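PDB 4DQA: uncharacterized protein from Bacteroides ovatus, which is of unknown function but probably binds carbohydrate, pairing an E-set-like N-terminal domain with a concanavalin A-like lectin/glucanase domain. Local coordinates for residues L204-A207 with N211-V214. Sequence-based numbering, arbitrary orientation.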
ATOM      1  N   LEU A 204      -5.195  18.033 -15.011  1.00 13.67           N
ATOM      2  CA  LEU A 204      -3.839  17.697 -14.608  1.00 14.92           C
ATOM      3  C   LEU A 204      -2.843  17.977 -15.703  1.00 15.41           C
ATOM      4  O   LEU A 204      -3.079  17.704 -16.875  1.00 18.25           O
ATOM      5  CB  LEU A 204      -3.720  16.213 -14.313  1.00 20.07           C
ATOM      6  CG  LEU A 204      -4.091  15.704 -12.960  1.00 24.10           C
ATOM      7  CD1 LEU A 204      -4.086  14.188 -13.038  1.00 21.48           C
ATOM      8  CD2 LEU A 204      -3.083  16.187 -11.911  1.00 16.60           C
ATOM      9  N   GLU A 205      -1.700  18.498 -15.317  1.00 14.83           N
ATOM     10  CA  GLU A 205      -0.698  18.964 -16.254  1.00 18.48           C
ATOM     11  C   GLU A 205       0.669  18.870 -15.646  1.00 18.14           C
ATOM     12  O   GLU A 205       0.847  19.115 -14.454  1.00 16.94           O
ATOM     13  CB  GLU A 205      -0.977  20.429 -16.626  1.00 19.87           C
ATOM     14  CG  GLU A 205       0.011  21.058 -17.577  1.00 22.95           C
ATOM     15  CD  GLU A 205      -0.398  22.469 -17.989  1.00 20.17           C
ATOM     16  OE1 GLU A 205      -0.562  23.349 -17.096  1.00 20.67           O
ATOM     17  OE2 GLU A 205      -0.556  22.709 -19.209  1.00 25.94           O
ATOM     18  N   VAL A 206       1.648  18.501 -16.469  1.00 17.00           N
ATOM     19  CA  VAL A 206       3.037  18.675 -16.113  1.00 15.96           C
ATOM     20  C   VAL A 206       3.636  19.859 -16.862  1.00 17.53           C
ATOM     21  O   VAL A 206       3.394  20.054 -18.048  1.00 19.65           O
ATOM     22  CB  VAL A 206       3.844  17.385 -16.305  1.00 18.74           C
ATOM     23  CG1 VAL A 206       3.802  16.919 -17.714  1.00 22.68           C
ATOM     24  CG2 VAL A 206       5.278  17.611 -15.898  1.00 20.52           C
ATOM     25  N   ALA A 207       4.381  20.687 -16.142  1.00 17.54           N
ATOM     26  CA  ALA A 207       4.942  21.903 -16.707  1.00 18.57           C
ATOM     27  C   ALA A 207       6.378  22.110 -16.270  1.00 19.05           C
ATOM     28  O   ALA A 207       6.860  21.437 -15.370  1.00 19.62           O
ATOM     29  CB  ALA A 207       4.071  23.114 -16.298  1.00 20.78           C
ATOM     30  N   ASN A 211       5.952  20.571 -21.444  1.00 25.29           N
ATOM     31  CA  ASN A 211       4.644  20.383 -20.829  1.00 24.93           C
ATOM     32  C   ASN A 211       3.704  19.498 -21.619  1.00 23.00           C
ATOM     33  O   ASN A 211       3.833  19.376 -22.844  1.00 26.74           O
ATOM     34  CB  ASN A 211       3.976  21.743 -20.613  1.00 28.34           C
ATOM     35  CG  ASN A 211       3.610  22.416 -21.912  1.00 38.57           C
ATOM     36  OD1 ASN A 211       4.417  23.138 -22.506  1.00 38.08           O
ATOM     37  ND2 ASN A 211       2.400  22.160 -22.380  1.00 28.50           N
ATOM     38  N   TYR A 212       2.773  18.871 -20.915  1.00 21.56           N
ATOM     39  CA  TYR A 212       1.624  18.240 -21.536  1.00 20.07           C
ATOM     40  C   TYR A 212       0.558  18.032 -20.486  1.00 22.04           C
ATOM     41  O   TYR A 212       0.809  18.200 -19.296  1.00 19.10           O
ATOM     42  CB  TYR A 212       1.995  16.917 -22.221  1.00 21.67           C
ATOM     43  CG  TYR A 212       2.416  15.783 -21.303  1.00 22.27           C
ATOM     44  CD1 TYR A 212       3.712  15.702 -20.816  1.00 20.46           C
ATOM     45  CD2 TYR A 212       1.527  14.770 -20.970  1.00 22.69           C
ATOM     46  CE1 TYR A 212       4.109  14.648 -19.992  1.00 20.42           C
ATOM     47  CE2 TYR A 212       1.914  13.704 -20.140  1.00 22.79           C
ATOM     48  CZ  TYR A 212       3.201  13.659 -19.653  1.00 21.10           C
ATOM     49  OH  TYR A 212       3.588  12.592 -18.853  1.00 21.70           O
ATOM     50  N   ARG A 213      -0.640  17.686 -20.928  1.00 21.49           N
ATOM     51  CA  ARG A 213      -1.788  17.605 -20.043  1.00 19.12           C
ATOM     52  C   ARG A 213      -2.748  16.491 -20.410  1.00 22.04           C
ATOM     53  O   ARG A 213      -2.687  15.918 -21.512  1.00 22.82           O
ATOM     54  CB  ARG A 213      -2.531  18.945 -20.044  1.00 20.77           C
ATOM     55  CG  ARG A 213      -3.140  19.305 -21.391  1.00 21.51           C
ATOM     56  CD  ARG A 213      -4.003  20.547 -21.222  1.00 27.35           C
ATOM     57  NE  ARG A 213      -4.547  21.122 -22.447  1.00 34.44           N
ATOM     58  CZ  ARG A 213      -5.597  20.634 -23.098  1.00 45.30           C
ATOM     59  NH1 ARG A 213      -6.176  19.499 -22.673  1.00 34.40           N
ATOM     60  NH2 ARG A 213      -6.040  21.257 -24.198  1.00 37.92           N
ATOM     61  N   VAL A 214      -3.625  16.160 -19.472  1.00 20.62           N
ATOM     62  CA  VAL A 214      -4.669  15.177 -19.710  1.00 22.94           C
ATOM     63  C   VAL A 214      -5.846  15.751 -20.514  1.00 23.66           C
ATOM     64  O   VAL A 214      -5.816  16.920 -20.918  1.00 23.47           O
ATOM     65  CB  VAL A 214      -5.172  14.573 -18.399  1.00 19.50           C
ATOM     66  CG1 VAL A 214      -3.993  13.934 -17.658  1.00 20.64           C
ATOM     67  CG2 VAL A 214      -5.853  15.644 -17.527  1.00 20.46           C
TER
HETATM   68  O   HOH W   1      -0.028  21.176 -21.355  1.00 29.04           O
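The ring of Tyr212 has one face against CG1 of Val206, which sits 3.2 Å from CE1 and almost as near CD1, a tight approach over the CD1-CE1 bond, not over the ring centre. The pair belongs to a beta hairpin, strands 203-208 and 212-213, in the concanavalin A-like domain; strand 203-208 is the middle strand of a small three-stranded antiparallel sheet, with 187-190 on one side and 212-213 at the other edge. The Tyr212 side chain also touches Ile239 of strand 236-241 and Ala247 of strand 244-250, and its hydroxyl is hydrogen-bonded to Thr237 OG1. Tyr212 CG is set between the backbone N and the carbonyl carbon (chi1 67°), which swings the ring back under Val206, its face to CG1. The same face of the hairpin carries Leu204 CB and Val214 CG2, 3.9 Å apart, so that it packs as an apolar layer on strands 223-231 and 236-241.

Val206 and Tyr212 are a hydrogen-bonded pair: Val206 N donates to Tyr212 O at 3.0 Å, while the return bond from Tyr212 N to Val206 O is more bent, at 144°. Beyond the non-hydrogen-bonded pair Glu205 and Arg213, Val214 N gives Leu204 O a straighter bond.

On the other face, Glu205 runs out extended, its CG lying 3.4 Å from Tyr212 O. Its carboxylate makes a salt bridge to Arg190 and a hydrogen bond to Thr199, partners that probably stabilise the negative charge. The carboxylate and the Arg213 guanidinium have their planes 60° apart and make no direct charge contact; Arg213 NH1 turns back to Val214 O instead. One water bridges the two segments, donating to Glu205 OE2 at 2.7 Å and accepting from Asn211 ND2 at 2.8 Å.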